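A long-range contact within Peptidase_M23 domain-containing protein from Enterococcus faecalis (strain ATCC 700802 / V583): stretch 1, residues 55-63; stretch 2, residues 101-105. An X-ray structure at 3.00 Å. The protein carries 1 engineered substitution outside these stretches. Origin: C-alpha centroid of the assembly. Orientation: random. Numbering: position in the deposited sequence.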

ATOM      1  N   SER A  55      -2.969  13.380   0.794  1.00 67.53           N
ATOM      2  CA  SER A  55      -3.239  13.667  -0.607  1.00 75.37           C
ATOM      3  C   SER A  55      -2.118  14.544  -1.134  1.00 80.88           C
ATOM      4  O   SER A  55      -1.890  15.647  -0.620  1.00 83.62           O
ATOM      5  CB  SER A  55      -4.602  14.342  -0.819  1.00 75.13           C
ATOM      6  OG  SER A  55      -5.650  13.650  -0.158  1.00 82.40           O
ATOM      7  N   SER A  56      -1.407  14.034  -2.137  1.00 70.13           N
ATOM      8  CA  SER A  56      -0.353  14.770  -2.811  1.00 78.77           C
ATOM      9  C   SER A  56      -0.304  14.290  -4.247  1.00 78.00           C
ATOM     10  O   SER A  56      -0.973  13.328  -4.624  1.00 74.36           O
ATOM     11  CB  SER A  56       1.005  14.581  -2.128  1.00 92.60           C
ATOM     12  OG  SER A  56       1.335  13.207  -2.019  1.00 97.42           O
ATOM     13  N   SER A  57       0.486  14.989  -5.056  1.00 80.54           N
ATOM     14  CA  SER A  57       0.756  14.561  -6.418  1.00 77.84           C
ATOM     15  C   SER A  57       2.146  13.964  -6.557  1.00 84.94           C
ATOM     16  O   SER A  57       2.707  13.951  -7.652  1.00 98.00           O
ATOM     17  CB  SER A  57       0.561  15.734  -7.369  1.00 83.18           C
ATOM     18  OG  SER A  57       0.943  16.930  -6.730  1.00 98.30           O
ATOM     19  N   ILE A  58       2.687  13.429  -5.469  1.00 89.03           N
ATOM     20  CA  ILE A  58       4.086  13.050  -5.365  1.00 82.73           C
ATOM     21  C   ILE A  58       4.174  11.630  -4.823  1.00 75.07           C
ATOM     22  O   ILE A  58       3.418  11.251  -3.920  1.00 69.54           O
ATOM     23  CB  ILE A  58       4.839  14.047  -4.462  1.00 88.90           C
ATOM     24  CG1 ILE A  58       5.019  15.365  -5.205  1.00 83.11           C
ATOM     25  CG2 ILE A  58       6.171  13.486  -3.994  1.00102.19           C
ATOM     26  CD1 ILE A  58       5.956  16.306  -4.511  1.00104.60           C
ATOM     27  N   GLY A  59       5.097  10.845  -5.388  1.00 77.19           N
ATOM     28  CA  GLY A  59       5.302   9.469  -4.976  1.00 72.15           C
ATOM     29  C   GLY A  59       4.001   8.714  -4.826  1.00 67.96           C
ATOM     30  O   GLY A  59       3.256   8.555  -5.797  1.00 93.63           O
ATOM     31  N   LEU A  60       3.684   8.287  -3.606  1.00 65.50           N
ATOM     32  CA  LEU A  60       2.476   7.490  -3.408  1.00 66.31           C
ATOM     33  C   LEU A  60       1.191   8.286  -3.591  1.00 69.55           C
ATOM     34  O   LEU A  60       0.112   7.677  -3.591  1.00 62.30           O
ATOM     35  CB  LEU A  60       2.468   6.856  -2.019  1.00 69.01           C
ATOM     36  CG  LEU A  60       3.578   5.858  -1.725  1.00 61.47           C
ATOM     37  CD1 LEU A  60       3.316   5.179  -0.397  1.00 59.84           C
ATOM     38  CD2 LEU A  60       3.674   4.867  -2.860  1.00 69.19           C
ATOM     39  N   GLY A  61       1.273   9.611  -3.732  1.00 67.49           N
ATOM     40  CA  GLY A  61       0.080  10.388  -4.027  1.00 67.58           C
ATOM     41  C   GLY A  61      -0.965  10.225  -2.943  1.00 80.41           C
ATOM     42  O   GLY A  61      -0.690  10.425  -1.755  1.00 93.55           O
ATOM     43  N   GLU A  62      -2.180   9.848  -3.347  1.00 73.02           N
ATOM     44  CA  GLU A  62      -3.270   9.634  -2.399  1.00 66.70           C
ATOM     45  C   GLU A  62      -3.062   8.296  -1.714  1.00 71.86           C
ATOM     46  O   GLU A  62      -3.158   7.248  -2.361  1.00 83.88           O
ATOM     47  CB  GLU A  62      -4.615   9.664  -3.110  1.00 65.93           C
ATOM     48  CG  GLU A  62      -4.753  10.775  -4.106  1.00 72.31           C
ATOM     49  CD  GLU A  62      -5.365  12.015  -3.512  1.00 89.61           C
ATOM     50  OE1 GLU A  62      -6.179  11.896  -2.564  1.00 89.00           O
ATOM     51  OE2 GLU A  62      -5.014  13.117  -3.990  1.00108.40           O
ATOM     52  N   HIS A  63      -2.778   8.317  -0.410  1.00 68.10           N
ATOM     53  CA  HIS A  63      -2.485   7.067   0.276  1.00 72.04           C
ATOM     54  C   HIS A  63      -2.863   7.149   1.744  1.00 79.22           C
ATOM     55  O   HIS A  63      -2.988   8.235   2.316  1.00 83.67           O
ATOM     56  CB  HIS A  63      -1.013   6.666   0.136  1.00 65.24           C
ATOM     57  CG  HIS A  63      -0.044   7.628   0.747  1.00 70.33           C
ATOM     58  ND1 HIS A  63       0.104   8.922   0.301  1.00 74.33           N
ATOM     59  CD2 HIS A  63       0.864   7.465   1.738  1.00 76.66           C
ATOM     60  CE1 HIS A  63       1.041   9.524   1.012  1.00 78.67           C
ATOM     61  NE2 HIS A  63       1.522   8.660   1.889  1.00 77.77           N
ATOM     62  N   SER A 101      -4.147   6.366 -10.121  1.00 79.09           N
ATOM     63  CA  SER A 101      -2.779   6.509 -10.591  1.00 82.56           C
ATOM     64  C   SER A 101      -2.156   7.757  -9.996  1.00 79.93           C
ATOM     65  O   SER A 101      -1.263   8.358 -10.600  1.00 85.40           O
ATOM     66  CB  SER A 101      -2.716   6.527 -12.118  1.00 86.03           C
ATOM     67  OG  SER A 101      -3.855   7.167 -12.658  1.00 90.99           O
ATOM     68  N   SER A 102      -2.610   8.126  -8.795  1.00 78.62           N
ATOM     69  CA  SER A 102      -2.183   9.364  -8.154  1.00 78.52           C
ATOM     70  C   SER A 102      -0.710   9.306  -7.811  1.00 72.99           C
ATOM     71  O   SER A 102      -0.154   8.255  -7.490  1.00 84.49           O
ATOM     72  CB  SER A 102      -2.978   9.650  -6.877  1.00 76.04           C
ATOM     73  OG  SER A 102      -3.202   8.476  -6.116  1.00 86.62           O
ATOM     74  N   GLY A 103      -0.081  10.456  -7.868  1.00 75.27           N
ATOM     75  CA  GLY A 103       1.321  10.491  -7.565  1.00 82.94           C
ATOM     76  C   GLY A 103       2.121   9.913  -8.715  1.00 82.81           C
ATOM     77  O   GLY A 103       1.775  10.052  -9.895  1.00102.15           O
ATOM     78  N   TRP A 104       3.193   9.228  -8.347  1.00 72.31           N
ATOM     79  CA  TRP A 104       4.226   8.838  -9.295  1.00 79.93           C
ATOM     80  C   TRP A 104       4.032   7.374  -9.691  1.00 95.48           C
ATOM     81  O   TRP A 104       4.836   6.497  -9.380  1.00100.61           O
ATOM     82  CB  TRP A 104       5.596   9.102  -8.686  1.00 79.46           C
ATOM     83  CG  TRP A 104       5.931  10.562  -8.647  1.00 80.93           C
ATOM     84  CD1 TRP A 104       5.205  11.578  -9.187  1.00 81.86           C
ATOM     85  CD2 TRP A 104       7.089  11.164  -8.065  1.00 84.16           C
ATOM     86  NE1 TRP A 104       5.838  12.778  -8.984  1.00 86.50           N
ATOM     87  CE2 TRP A 104       6.998  12.551  -8.295  1.00 97.66           C
ATOM     88  CE3 TRP A 104       8.195  10.668  -7.380  1.00 85.44           C
ATOM     89  CZ2 TRP A 104       7.975  13.448  -7.861  1.00110.27           C
ATOM     90  CZ3 TRP A 104       9.168  11.565  -6.946  1.00105.09           C
ATOM     91  CH2 TRP A 104       9.047  12.935  -7.187  1.00107.35           C
ATOM     92  N   SER A 105       2.908   7.128 -10.371  1.00101.67           N
ATOM     93  CA  SER A 105       2.550   5.812 -10.885  1.00 92.73           C
ATOM     94  C   SER A 105       2.197   5.944 -12.350  1.00 88.74           C
ATOM     95  O   SER A 105       1.427   6.833 -12.724  1.00 88.91           O
ATOM     96  CB  SER A 105       1.369   5.187 -10.136  1.00 99.90           C
ATOM     97  OG  SER A 105       1.240   3.796 -10.418  1.00 93.51           O
TER

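This is a small contact between two loops, built mainly from backbone: a tight turn in the first stretch lies against a glycine-centred segment of the second, one strong main-chain hydrogen bond pins them together, and a tryptophan ring covers the start of the turn. The buried surface, both sides summed, is 335 Å², and at least 40 residues of sequence separate any two residues that touch.

The first stretch is shaped by a type II' beta turn from Ile58 to Gly61, closed by the hydrogen bond from Gly61 N to Ile58 O at 2.7 Å. Gly59 occupies the second position of the turn with phi/psi of 46/-116°, and its positive phi by itself favours glycine. The turn leaves Gly59 O free to accept from the other stretch. Trp104 N donates to Gly59 O at 2.6 Å with an N-H...O angle of 173°, so the bond is both short and nearly linear. Gly59 O also lies 3.3 Å from Gly103 CA, where the angle of 137° at the hydrogen fits a CA-H...O contact, a weaker supplement to the main bond.

The close approach of the two backbones depends on glycines. Gly61 CA and Gly103 CA are 3.8 Å apart, a spacing that leaves no room for a side chain directed across the gap. An ideal CB on Gly103 would point toward the first stretch and fall 2.1 Å from Gly59 O and 2.6 Å from Gly61 N, both clashes. An ideal CB on Gly61 would lie 2.5 Å from Ser102 C and 2.6 Å from Gly103 N, again clashing. Both residues also have positive phi, so conformation and packing point the same way. At Gly59 the case is different: an ideal CB would point away, and the backbone angle is the evidence favouring glycine.

Trp104 has the largest area covered by the opposing stretch, 75 Å². Its CA-to-CB bond runs sideways, but with chi1 of -74° (m) the indole reaches the turn, and Gly59 N and Ile58 CA lie over one face. Ile58 CA sits 4.1 Å from the centroid of the five-membered ring of Trp104 and 13° off the ring normal, which identifies a CH-pi contact with the pi cloud. Although the CA-to-CB bond of Ile58 points away, Ile58 CG2 still comes within 4.3 Å of Trp104 CZ2, adding a modest apolar contact. Trp104 NE1 is 3.6 Å from Ser57 O, a proximity rather than a hydrogen bond.

Just past the turn, Glu62 meets Ser102, whose CA-to-CB bond points toward the first stretch (rotamer p). Ser102 OG accepts a weak hydrogen bond from Glu62 N at 3.3 Å and 152°; the place of Ser102 OG is less sure, because it lies too close to an atom elsewhere in the structure. The aliphatic part of Glu62 packs alongside, with Glu62 CG 3.4 Å from Ser102 OG, while Glu62 OE1 accepts a hydrogen bond from Ser55 OG at 3.0 Å within its own stretch.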